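Local coordinates for protein thymidylate synthase ThyX (Streptomyces cacaoi subsp. asoensis, PDB 4P5A) that probably methylates UMP or dUMP at the uracil ring, using methylenetetrahydrofolate, NADPH and FAD, as a homotetramer of the ThyX family, at residues Tyr55-Arg60 against His228-Ala233; Met85-Trp90 against Met187-Leu192; Ala111-Arg116 against Pro205-Glu210; Thr218-Ala221 against Val226-Glu229. One frame throughout, in Å; residues are numbered along the deposited sequence.

How the contacts relate
Contacts 1, 2 and 4 form one continuous core, and helix 183-193 of contact 2 lies in its middle. Contacts 1 and 4 share His228 and Glu229 on helix 225-233, and their centres are about 11 Å apart. Met187 of contact 2 joins all three: its SD lies 3.7 Å from Met57 CE, and its CG lies 3.3 Å from Trp220 CH2. Contact 2 supplies one chain's part of the FAD site. Contact 4 also uses helix 207-223, near its C-terminal end; contact 3 lies at its start. Contact 3 touches contact 2, where Phe189 CZ lies 4.1 Å from Ile209 CD1. Gln206 of contact 3 comes within about 5 Å of a bound 5-bromo-UMP.

Contact 1. Residues Tyr55-Arg60 against His228-Ala233; sequences YLMRSR and HEAFTA
Met57 reaches across from helix 48-58 and lies against the backbone and side chains of Ala230 and Phe231. Its CG sits 3.5 Å from the carbonyl oxygen Ala230 O. Its CE lies 3.7 Å from Phe231 N and 4.0 Å from Ala230 CB. The sulfur SD is near the plane of the Phe231 ring, at its edge, and not over a face. Met57 CG is anti to the backbone N (chi1 -169°), and the chain then bends at chi2 and chi3. These bends fold the methyl back along the facing helix. No hydrogen bond joins the two segments.

The second shell is also largely apolar. Met187 of helix 183-193 touches both Met57 and Phe231, and Leu190 packs on the Phe231 ring. Past Met57 the helix ends, and Ser59 folds back: its OG and its N both bond to Tyr55 O, from opposite faces of the carbonyl plane. Arg60 takes a positive phi, and its NH1 bonds to Ser191 OG of the second subunit. Between residues 55-60 and 228-233 the packing rests on Met57; Ile53 and Arg54 of the same helix extend it. Helix 48-58 then ends in a Schellman motif at the subunit interface.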
# COMPACT_ATOMS: atom_id res chain seq x y z
N TYR B 55 -22.10 1.83 -13.36
CA TYR B 55 -21.13 1.70 -14.40
C TYR B 55 -19.73 1.51 -13.79
O TYR B 55 -18.98 0.58 -14.16
CB TYR B 55 -21.12 2.92 -15.33
CG TYR B 55 -19.90 2.94 -16.23
CD1 TYR B 55 -19.79 2.10 -17.36
CD2 TYR B 55 -18.84 3.79 -15.94
CE1 TYR B 55 -18.59 2.13 -18.18
CE2 TYR B 55 -17.67 3.83 -16.71
CZ TYR B 55 -17.53 3.00 -17.82
OH TYR B 55 -16.33 3.09 -18.54
N LEU B 56 -19.39 2.35 -12.81
CA LEU B 56 -18.04 2.13 -12.24
C LEU B 56 -17.95 0.80 -11.56
O LEU B 56 -16.85 0.20 -11.57
CB LEU B 56 -17.71 3.20 -11.15
CG LEU B 56 -17.76 4.64 -11.70
CD1 LEU B 56 -17.86 5.66 -10.58
CD2 LEU B 56 -16.58 4.97 -12.63
N MET B 57 -19.02 0.35 -10.90
CA MET B 57 -18.97 -0.88 -10.07
C MET B 57 -18.78 -2.01 -11.00
O MET B 57 -17.98 -2.92 -10.72
CB MET B 57 -20.30 -1.04 -9.27
CG MET B 57 -20.47 -2.10 -8.12
SD MET B 57 -19.25 -1.89 -6.83
CE MET B 57 -19.91 -0.34 -6.04
N ARG B 58 -19.48 -2.00 -12.14
CA ARG B 58 -19.38 -3.20 -12.99
C ARG B 58 -18.14 -3.24 -13.88
O ARG B 58 -17.69 -4.33 -14.26
CB ARG B 58 -20.68 -3.47 -13.72
CG ARG B 58 -20.79 -2.74 -14.98
CD ARG B 58 -22.18 -3.01 -15.67
NE ARG B 58 -22.18 -2.21 -16.89
CZ ARG B 58 -22.77 -1.02 -17.06
NH1 ARG B 58 -22.63 -0.40 -18.23
NH2 ARG B 58 -23.53 -0.47 -16.09
N SER B 59 -17.55 -2.08 -14.09
CA SER B 59 -16.34 -1.90 -14.84
C SER B 59 -15.10 -1.98 -13.89
O SER B 59 -13.98 -1.86 -14.38
CB SER B 59 -16.28 -0.53 -15.51
OG SER B 59 -17.36 -0.45 -16.41
N ARG B 60 -15.33 -2.27 -12.61
CA ARG B 60 -14.23 -2.31 -11.58
C ARG B 60 -13.38 -1.05 -11.68
O ARG B 60 -12.10 -1.10 -11.55
CB ARG B 60 -13.33 -3.54 -11.78
CG ARG B 60 -14.07 -4.84 -11.57
CD ARG B 60 -13.03 -6.01 -11.50
NE ARG B 60 -12.28 -6.02 -12.77
CZ ARG B 60 -11.32 -6.93 -13.00
NH1 ARG B 60 -10.66 -6.93 -14.16
NH2 ARG B 60 -11.01 -7.76 -11.98
N HIS B 228 -23.71 1.46 -1.77
CA HIS B 228 -24.02 0.26 -1.07
C HIS B 228 -25.00 -0.63 -1.89
O HIS B 228 -24.79 -1.87 -2.03
CB HIS B 228 -24.57 0.61 0.29
CG HIS B 228 -25.02 -0.59 1.03
ND1 HIS B 228 -26.31 -1.02 0.93
CD2 HIS B 228 -24.33 -1.58 1.68
CE1 HIS B 228 -26.46 -2.11 1.68
NE2 HIS B 228 -25.27 -2.49 2.13
N GLU B 229 -26.04 0.00 -2.51
CA GLU B 229 -26.93 -0.80 -3.36
C GLU B 229 -26.22 -1.40 -4.53
O GLU B 229 -26.45 -2.63 -4.84
CB GLU B 229 -28.13 0.00 -3.91
CG GLU B 229 -29.03 0.37 -2.79
CD GLU B 229 -29.80 -0.78 -2.17
OE1 GLU B 229 -30.77 -1.24 -2.86
OE2 GLU B 229 -29.48 -1.18 -0.98
N ALA B 230 -25.38 -0.62 -5.18
CA ALA B 230 -24.62 -1.14 -6.36
C ALA B 230 -23.64 -2.27 -5.96
O ALA B 230 -23.47 -3.24 -6.68
CB ALA B 230 -23.79 0.04 -7.05
N PHE B 231 -22.95 -2.11 -4.82
CA PHE B 231 -22.01 -3.14 -4.39
C PHE B 231 -22.74 -4.48 -4.27
O PHE B 231 -22.24 -5.50 -4.70
CB PHE B 231 -21.56 -2.75 -3.00
CG PHE B 231 -20.60 -3.76 -2.34
CD1 PHE B 231 -20.95 -4.30 -1.07
CD2 PHE B 231 -19.36 -4.12 -2.98
CE1 PHE B 231 -20.09 -5.23 -0.38
CE2 PHE B 231 -18.54 -5.07 -2.31
CZ PHE B 231 -18.88 -5.60 -1.05
N THR B 232 -23.92 -4.46 -3.65
CA THR B 232 -24.64 -5.75 -3.51
C THR B 232 -25.21 -6.24 -4.82
O THR B 232 -25.10 -7.45 -5.12
CB THR B 232 -25.68 -5.65 -2.39
OG1 THR B 232 -24.97 -5.70 -1.14
CG2 THR B 232 -26.61 -6.90 -2.33
N ALA B 233 -25.64 -5.33 -5.65
CA ALA B 233 -26.23 -5.70 -6.99
C ALA B 233 -25.21 -6.41 -7.85
O ALA B 233 -25.60 -7.30 -8.68
CB ALA B 233 -26.68 -4.49 -7.71

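Contact 2. Residues Met85-Trp90 against Met187-Leu192; sequences MRHRTW and MHFLSL. With FAD (flavin-adenine dinucleotide), chain H.
His87, Phe189 and Trp90 form an aromatic cluster at the tight end of this contact. The Phe189 edge points at the His87 face, with CD2 3.5 Å from His87 NE2 and the planes at 74°. Trp90 in turn sets its edge toward the Phe189 face, where CZ2 lies 3.7 Å from Phe189 CG. A chi1 of 167° brings the Phe189 ring up to the loop. Residues His87 to Trp90 make a type I beta turn. His87 NE2 is hydrogen-bonded to Arg193, the predicted active-site arginine. Met216 and Ala213 of helix 207-223 back the Phe189 ring.

The other side of His87 faces the cofactor. FAD C5' lies over the ring face opposite Phe189, and Leu192 CD1 lies 3.4 Å from FAD O5'. Here polar bonds replace close ring packing. Arg88 N and Arg88 NE both bond to FAD O2A, the latter at 2.8 Å. The Arg88 guanidinium also lays one face under adenine N7A, while its NH2 bonds to FAD O1P and forms a salt bridge with Glu66 of the second subunit. His188 NE2 donates to FAD O2P at 3.1 Å. Arg86 NH2 makes a nearly straight bond to the flavin carbonyl oxygen FAD O2, at 2.8 Å and 174°, and also bonds to the 5-bromo-UMP. Glu94 of the third subunit and Asn182 and Arg184 of the second also bond to this FAD. Residues 85-90 thus bond to both phosphates and the flavin, and His188 adds one phosphate bond. Arg88 would be expected to balance part of the diphosphate charge, while Arg86 links flavin to nucleotide.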
# COMPACT_ATOMS: atom_id res chain seq x y z
N MET B 85 -7.03 -6.31 11.46
CA MET B 85 -5.77 -5.63 11.10
C MET B 85 -4.93 -6.23 9.98
O MET B 85 -3.89 -5.67 9.63
CB MET B 85 -4.96 -5.48 12.32
CG MET B 85 -5.73 -4.43 13.24
SD MET B 85 -4.85 -4.03 14.82
CE MET B 85 -3.70 -3.08 14.09
N ARG B 86 -5.36 -7.35 9.44
CA ARG B 86 -4.73 -7.83 8.24
C ARG B 86 -5.02 -6.96 6.96
O ARG B 86 -4.30 -7.09 5.94
CB ARG B 86 -5.16 -9.25 7.89
CG ARG B 86 -4.72 -10.24 9.00
CD ARG B 86 -3.15 -10.19 9.23
NE ARG B 86 -2.43 -10.53 7.95
CZ ARG B 86 -2.15 -11.78 7.53
NH1 ARG B 86 -1.54 -11.95 6.37
NH2 ARG B 86 -2.53 -12.88 8.23
N HIS B 87 -6.01 -6.07 7.03
CA HIS B 87 -6.37 -5.33 5.83
C HIS B 87 -5.50 -4.10 5.69
O HIS B 87 -5.72 -3.09 6.39
CB HIS B 87 -7.88 -5.03 5.92
CG HIS B 87 -8.69 -6.29 5.88
ND1 HIS B 87 -9.29 -6.75 4.72
CD2 HIS B 87 -9.00 -7.19 6.84
CE1 HIS B 87 -9.92 -7.89 4.97
NE2 HIS B 87 -9.77 -8.17 6.24
N ARG B 88 -4.44 -4.18 4.87
CA ARG B 88 -3.35 -3.22 4.85
C ARG B 88 -3.73 -1.91 4.22
O ARG B 88 -2.97 -0.93 4.37
CB ARG B 88 -2.18 -3.87 4.01
CG ARG B 88 -1.55 -4.99 4.79
CD ARG B 88 -0.70 -5.83 3.72
NE ARG B 88 -1.57 -6.52 2.75
CZ ARG B 88 -1.04 -7.34 1.80
NH1 ARG B 88 0.32 -7.46 1.71
NH2 ARG B 88 -1.85 -8.00 0.99
N THR B 89 -4.89 -1.87 3.57
CA THR B 89 -5.32 -0.58 3.00
C THR B 89 -6.03 0.33 4.02
O THR B 89 -6.44 1.39 3.65
CB THR B 89 -6.33 -0.83 1.91
OG1 THR B 89 -7.30 -1.84 2.27
CG2 THR B 89 -5.64 -1.50 0.75
N TRP B 90 -6.19 -0.14 5.26
CA TRP B 90 -6.84 0.67 6.30
C TRP B 90 -5.77 1.34 7.19
O TRP B 90 -4.58 1.01 7.09
CB TRP B 90 -7.61 -0.29 7.21
CG TRP B 90 -8.89 -0.87 6.57
CD1 TRP B 90 -9.00 -1.57 5.38
CD2 TRP B 90 -10.14 -0.87 7.19
NE1 TRP B 90 -10.35 -1.99 5.23
CE2 TRP B 90 -11.05 -1.52 6.33
CE3 TRP B 90 -10.62 -0.26 8.36
CZ2 TRP B 90 -12.43 -1.68 6.66
CZ3 TRP B 90 -12.02 -0.40 8.72
CH2 TRP B 90 -12.90 -1.10 7.82
N MET B 187 -15.32 -1.82 0.94
CA MET B 187 -15.96 -2.87 0.09
C MET B 187 -15.07 -4.09 -0.03
O MET B 187 -15.60 -5.24 -0.02
CB MET B 187 -16.34 -2.26 -1.33
CG MET B 187 -17.61 -1.42 -1.19
SD MET B 187 -18.07 -0.84 -2.83
CE MET B 187 -16.93 0.58 -3.14
N HIS B 188 -13.77 -3.89 -0.12
CA HIS B 188 -12.88 -5.10 -0.26
C HIS B 188 -12.93 -5.89 1.04
O HIS B 188 -13.02 -7.14 1.03
CB HIS B 188 -11.47 -4.60 -0.60
CG HIS B 188 -10.52 -5.72 -0.91
ND1 HIS B 188 -10.27 -6.14 -2.20
CD2 HIS B 188 -9.79 -6.51 -0.09
CE1 HIS B 188 -9.40 -7.13 -2.17
NE2 HIS B 188 -9.15 -7.43 -0.90
N PHE B 189 -12.99 -5.18 2.17
CA PHE B 189 -13.06 -5.88 3.47
C PHE B 189 -14.42 -6.60 3.61
O PHE B 189 -14.45 -7.75 4.02
CB PHE B 189 -12.93 -4.82 4.53
CG PHE B 189 -13.28 -5.24 5.92
CD1 PHE B 189 -14.54 -4.98 6.46
CD2 PHE B 189 -12.32 -5.86 6.74
CE1 PHE B 189 -14.87 -5.37 7.80
CE2 PHE B 189 -12.65 -6.18 8.14
CZ PHE B 189 -13.96 -5.95 8.62
N LEU B 190 -15.50 -5.96 3.15
CA LEU B 190 -16.84 -6.58 3.33
C LEU B 190 -16.90 -7.85 2.44
O LEU B 190 -17.55 -8.81 2.83
CB LEU B 190 -17.99 -5.63 2.93
CG LEU B 190 -18.12 -4.42 3.92
CD1 LEU B 190 -19.15 -3.52 3.39
CD2 LEU B 190 -18.54 -4.90 5.35
N SER B 191 -16.30 -7.82 1.26
CA SER B 191 -16.36 -9.02 0.34
C SER B 191 -15.70 -10.16 1.02
O SER B 191 -16.11 -11.30 0.85
CB SER B 191 -15.64 -8.71 -0.96
OG SER B 191 -15.82 -9.75 -1.90
N LEU B 192 -14.71 -9.91 1.85
CA LEU B 192 -13.95 -11.07 2.47
C LEU B 192 -14.49 -11.43 3.88
O LEU B 192 -14.38 -12.57 4.33
CB LEU B 192 -12.46 -10.68 2.64
CG LEU B 192 -11.70 -10.62 1.35
CD1 LEU B 192 -10.29 -9.82 1.65
CD2 LEU B 192 -11.47 -12.07 0.81
PA FAD H . -5.50 -5.89 1.99
O1A FAD H . -6.45 -4.85 2.38
O2A FAD H . -4.30 -6.17 2.73
O5B FAD H . -5.14 -5.66 0.49
C5B FAD H . -6.20 -5.39 -0.51
C4B FAD H . -5.69 -5.68 -1.90
O4B FAD H . -4.53 -4.86 -2.14
C3B FAD H . -5.18 -7.08 -2.03
O3B FAD H . -6.26 -8.00 -2.34
C2B FAD H . -4.20 -7.00 -3.22
O2B FAD H . -5.02 -6.84 -4.43
C1B FAD H . -3.54 -5.61 -2.95
N9A FAD H . -2.29 -5.67 -2.16
C8A FAD H . -2.04 -4.98 -1.04
N7A FAD H . -0.79 -5.17 -0.63
C5A FAD H . -0.19 -5.99 -1.59
C6A FAD H . 1.09 -6.56 -1.78
N6A FAD H . 2.14 -6.33 -0.92
N1A FAD H . 1.27 -7.36 -2.88
C2A FAD H . 0.29 -7.57 -3.80
N3A FAD H . -0.95 -7.03 -3.65
C4A FAD H . -1.20 -6.29 -2.53
N1 FAD H . -4.03 -15.21 6.66
C2 FAD H . -2.95 -15.96 7.07
O2 FAD H . -1.90 -15.48 7.44
N3 FAD H . -3.12 -17.32 7.21
C4 FAD H . -4.34 -17.93 6.94
O4 FAD H . -4.37 -19.19 7.03
C4X FAD H . -5.43 -17.15 6.50
N5 FAD H . -6.65 -17.71 6.08
C5X FAD H . -7.76 -16.84 5.83
C6 FAD H . -9.09 -17.28 5.67
C7 FAD H . -10.15 -16.41 5.39
C7M FAD H . -11.54 -17.07 5.24
C8 FAD H . -9.99 -15.00 5.33
C8M FAD H . -11.14 -14.01 4.98
C9 FAD H . -8.67 -14.52 5.51
C9A FAD H . -7.59 -15.43 5.81
N10 FAD H . -6.27 -14.93 5.99
C10 FAD H . -5.24 -15.80 6.37
C1' FAD H . -6.00 -13.46 5.99
C2' FAD H . -5.82 -13.18 4.43
O2' FAD H . -4.65 -13.83 3.87
C3' FAD H . -5.55 -11.67 4.20
O3' FAD H . -4.46 -11.16 4.98
C4' FAD H . -6.85 -10.77 4.56
O4' FAD H . -7.99 -11.44 4.13
C5' FAD H . -6.70 -9.38 3.89
O5' FAD H . -6.98 -9.55 2.48
P FAD H . -6.09 -8.71 1.44
O1P FAD H . -4.62 -8.98 1.54
O2P FAD H . -6.68 -9.03 0.12
O3P FAD H . -6.34 -7.20 1.85

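Contact 3. Residues Ala111-Arg116 against Pro205-Glu210; sequences ATRLLR and PQREIE
Arg113 grips Glu208 side-on in a two-bond salt bridge. Its NE donates to Glu208 OE1 and its NH2 to Glu208 OE2, each at 2.8 Å. The guanidinium and carboxylate planes are only 22° apart. Glu208 OE2 uses its syn lone pair for NH2, and OE1 is met on its syn side, 19° out of plane. The Glu208 chain bends at chi2 (76°), which curls the carboxylate back toward the loop.

Each carboxylate oxygen has a further donor. Gln206 NE2 reaches OE2 at 3.1 Å from above the carboxylate plane, and Tyr107 OH is hydrogen-bonded to OE1. The remaining guanidinium nitrogen, Arg113 NH1, donates to Leu114 O at 2.9 Å. Its NH2 has a second acid, Glu163 of the third subunit. Arg207 CB lies over one guanidinium face, 3.6 Å from Arg113 CZ, while Arg207 NH1 forms salt bridges with Glu210 OE2 and Glu214. Gln206 OE1 bonds to Arg166 and NE2 also to Glu163 O, both of the third subunit; Arg166 belongs to the 5-bromo-UMP pocket. Gln206 holds the N-cap position of helix 207-223. This is a buried salt-bridge network that ties the 111-116 loop to a helix start at a subunit interface, beside the nucleotide site.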
# COMPACT_ATOMS: atom_id res chain seq x y z
N ALA B 111 -25.38 -17.44 23.24
CA ALA B 111 -26.04 -18.73 23.06
C ALA B 111 -26.41 -19.03 21.61
O ALA B 111 -26.69 -20.17 21.31
CB ALA B 111 -27.27 -18.88 24.03
N THR B 112 -26.38 -18.04 20.71
CA THR B 112 -26.75 -18.26 19.30
C THR B 112 -25.55 -18.70 18.44
O THR B 112 -25.72 -19.29 17.38
CB THR B 112 -27.41 -16.99 18.65
OG1 THR B 112 -26.42 -16.00 18.46
CG2 THR B 112 -28.45 -16.42 19.53
N ARG B 113 -24.34 -18.42 18.89
CA ARG B 113 -23.13 -18.81 18.13
C ARG B 113 -23.09 -20.32 17.78
O ARG B 113 -23.35 -21.21 18.64
CB ARG B 113 -21.91 -18.46 18.95
CG ARG B 113 -20.91 -17.54 18.15
CD ARG B 113 -20.08 -18.43 17.47
NE ARG B 113 -18.82 -17.85 17.01
CZ ARG B 113 -18.08 -18.52 16.14
NH1 ARG B 113 -18.52 -19.68 15.71
NH2 ARG B 113 -16.90 -18.10 15.74
N LEU B 114 -22.67 -20.64 16.57
CA LEU B 114 -22.52 -22.08 16.22
C LEU B 114 -21.23 -22.54 16.85
O LEU B 114 -20.21 -21.86 16.71
CB LEU B 114 -22.44 -22.24 14.72
CG LEU B 114 -23.61 -21.54 13.98
CD1 LEU B 114 -23.40 -21.43 12.48
CD2 LEU B 114 -24.96 -22.18 14.28
N LEU B 115 -21.24 -23.67 17.55
CA LEU B 115 -20.05 -24.09 18.29
C LEU B 115 -19.34 -25.33 17.79
O LEU B 115 -18.29 -25.66 18.33
CB LEU B 115 -20.35 -24.25 19.80
CG LEU B 115 -20.84 -23.02 20.55
CD1 LEU B 115 -21.24 -23.38 22.01
CD2 LEU B 115 -19.68 -22.00 20.56
N ARG B 116 -19.92 -26.00 16.78
CA ARG B 116 -19.35 -27.22 16.25
C ARG B 116 -18.96 -27.07 14.82
O ARG B 116 -19.45 -26.20 14.12
CB ARG B 116 -20.31 -28.38 16.37
CG ARG B 116 -20.45 -28.78 17.76
CD ARG B 116 -21.31 -29.98 17.94
NE ARG B 116 -21.16 -30.32 19.35
CZ ARG B 116 -20.34 -31.25 19.84
NH1 ARG B 116 -19.59 -32.02 19.05
NH2 ARG B 116 -20.32 -31.45 21.15
N PRO B 205 -15.44 -16.11 6.73
CA PRO B 205 -14.76 -15.53 7.88
C PRO B 205 -15.33 -16.06 9.18
O PRO B 205 -16.53 -16.51 9.26
CB PRO B 205 -15.21 -14.04 7.78
CG PRO B 205 -16.61 -14.10 7.15
CD PRO B 205 -16.42 -15.21 6.10
N GLN B 206 -14.57 -15.94 10.21
CA GLN B 206 -15.04 -16.20 11.55
C GLN B 206 -16.22 -15.34 11.93
O GLN B 206 -16.28 -14.15 11.61
CB GLN B 206 -13.87 -16.05 12.56
CG GLN B 206 -14.30 -16.39 14.02
CD GLN B 206 -13.22 -17.01 14.91
OE1 GLN B 206 -12.14 -17.25 14.49
NE2 GLN B 206 -13.62 -17.42 16.19
N ARG B 207 -17.20 -15.92 12.68
CA ARG B 207 -18.37 -15.10 12.96
C ARG B 207 -18.09 -13.72 13.62
O ARG B 207 -18.77 -12.71 13.34
CB ARG B 207 -19.28 -15.96 13.88
CG ARG B 207 -20.52 -15.16 14.25
CD ARG B 207 -21.45 -14.92 13.01
NE ARG B 207 -22.59 -14.11 13.53
CZ ARG B 207 -23.08 -13.02 12.95
NH1 ARG B 207 -22.62 -12.64 11.77
NH2 ARG B 207 -24.05 -12.32 13.54
N GLU B 208 -17.08 -13.65 14.50
CA GLU B 208 -16.87 -12.41 15.24
C GLU B 208 -16.42 -11.26 14.35
O GLU B 208 -16.92 -10.10 14.46
CB GLU B 208 -15.89 -12.63 16.41
CG GLU B 208 -16.53 -13.45 17.67
CD GLU B 208 -16.67 -14.96 17.40
OE1 GLU B 208 -17.54 -15.61 18.04
OE2 GLU B 208 -16.04 -15.50 16.47
N ILE B 209 -15.48 -11.52 13.43
CA ILE B 209 -15.17 -10.44 12.48
C ILE B 209 -16.31 -10.10 11.56
O ILE B 209 -16.50 -8.92 11.19
CB ILE B 209 -13.79 -10.70 11.70
CG1 ILE B 209 -13.39 -9.45 10.87
CG2 ILE B 209 -13.99 -11.89 10.74
CD1 ILE B 209 -13.00 -8.27 11.82
N GLU B 210 -17.15 -11.10 11.32
CA GLU B 210 -18.34 -10.85 10.50
C GLU B 210 -19.26 -9.89 11.26
O GLU B 210 -19.91 -9.06 10.64
CB GLU B 210 -19.06 -12.13 10.15
CG GLU B 210 -20.26 -11.85 9.19
CD GLU B 210 -20.96 -13.15 8.79
OE1 GLU B 210 -21.32 -13.18 7.64
OE2 GLU B 210 -21.22 -14.08 9.65

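Contact 4. Residues Thr218-Ala221 against Val226-Glu229; sequences TAWA and VTHE
One face of the Trp220 indole receives His228 CB, and the edge receives Thr227. The segments lie on two consecutive helices, 207-223 and 225-233, joined by a very short link at the C-terminal end of the ThyX chain. His228 CB is 4.2 Å from the centroid of the six-membered ring and 16° off its normal, a CH-pi contact. The imidazole edge also points at this face in an offset edge-to-face pair, with planes at 82°. Its CD2 comes 3.5 Å from Trp220 CZ3.

The imidazole has its own neighbour. Ala221 CB sits over the centre of one face, a second CH-pi contact. With chi1 at 170°, the indole swings across to the second helix. Trp220 CZ2 meets Thr227 CG2 at 3.6 Å.

The polar ends are satisfied by other residues. His228 NE2 is hydrogen-bonded to Glu217 OE2, one helical turn before Ala221, and Thr227 OG1 to Asp23 OD2. Leu186, Met187 and Leu190 of helix 183-193 also pack on the indole. The closest approach of Ala221 to the imidazole is from its CB to His228 CG, at 3.6 Å.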
# COMPACT_ATOMS: atom_id res chain seq x y z
N THR B 218 -23.74 -1.53 7.84
CA THR B 218 -25.00 -0.84 8.20
C THR B 218 -24.76 0.67 8.34
O THR B 218 -25.54 1.50 7.77
CB THR B 218 -25.52 -1.40 9.53
OG1 THR B 218 -25.95 -2.76 9.31
CG2 THR B 218 -26.77 -0.48 10.01
N ALA B 219 -23.66 1.05 8.97
CA ALA B 219 -23.31 2.48 9.05
C ALA B 219 -23.00 3.07 7.68
O ALA B 219 -23.45 4.14 7.29
CB ALA B 219 -22.12 2.75 10.04
N TRP B 220 -22.17 2.40 6.90
CA TRP B 220 -21.76 2.90 5.60
C TRP B 220 -23.00 3.03 4.66
O TRP B 220 -23.08 3.95 3.86
CB TRP B 220 -20.78 1.90 4.99
CG TRP B 220 -20.41 2.13 3.53
CD1 TRP B 220 -19.93 3.28 2.95
CD2 TRP B 220 -20.54 1.17 2.48
NE1 TRP B 220 -19.67 3.04 1.62
CE2 TRP B 220 -20.04 1.77 1.29
CE3 TRP B 220 -20.94 -0.19 2.43
CZ2 TRP B 220 -20.03 1.10 0.06
CZ3 TRP B 220 -20.90 -0.83 1.26
CH2 TRP B 220 -20.45 -0.20 0.07
N ALA B 221 -23.98 2.15 4.81
CA ALA B 221 -25.17 2.17 3.86
C ALA B 221 -25.96 3.44 4.06
O ALA B 221 -26.58 3.94 3.09
CB ALA B 221 -26.02 0.96 4.13
N VAL B 226 -26.34 4.73 -2.49
CA VAL B 226 -26.39 4.25 -3.88
C VAL B 226 -25.20 3.28 -4.09
O VAL B 226 -25.33 2.28 -4.81
CB VAL B 226 -26.26 5.48 -4.82
CG1 VAL B 226 -26.13 5.07 -6.33
CG2 VAL B 226 -27.46 6.46 -4.58
N THR B 227 -24.03 3.68 -3.58
CA THR B 227 -22.86 2.77 -3.65
C THR B 227 -23.17 1.42 -2.99
O THR B 227 -22.77 0.32 -3.53
CB THR B 227 -21.60 3.47 -3.00
OG1 THR B 227 -21.34 4.62 -3.76
CG2 THR B 227 -20.34 2.50 -3.23
N HIS B 228 -23.71 1.46 -1.77
CA HIS B 228 -24.02 0.26 -1.07
C HIS B 228 -25.00 -0.63 -1.89
O HIS B 228 -24.79 -1.87 -2.03
CB HIS B 228 -24.57 0.61 0.29
CG HIS B 228 -25.02 -0.59 1.03
ND1 HIS B 228 -26.31 -1.02 0.93
CD2 HIS B 228 -24.33 -1.58 1.68
CE1 HIS B 228 -26.46 -2.11 1.68
NE2 HIS B 228 -25.27 -2.49 2.13
N GLU B 229 -26.04 0.00 -2.51
CA GLU B 229 -26.93 -0.80 -3.36
C GLU B 229 -26.22 -1.40 -4.53
O GLU B 229 -26.45 -2.63 -4.84
CB GLU B 229 -28.13 0.00 -3.91
CG GLU B 229 -29.03 0.37 -2.79
CD GLU B 229 -29.80 -0.78 -2.17
OE1 GLU B 229 -30.77 -1.24 -2.86
OE2 GLU B 229 -29.48 -1.18 -0.98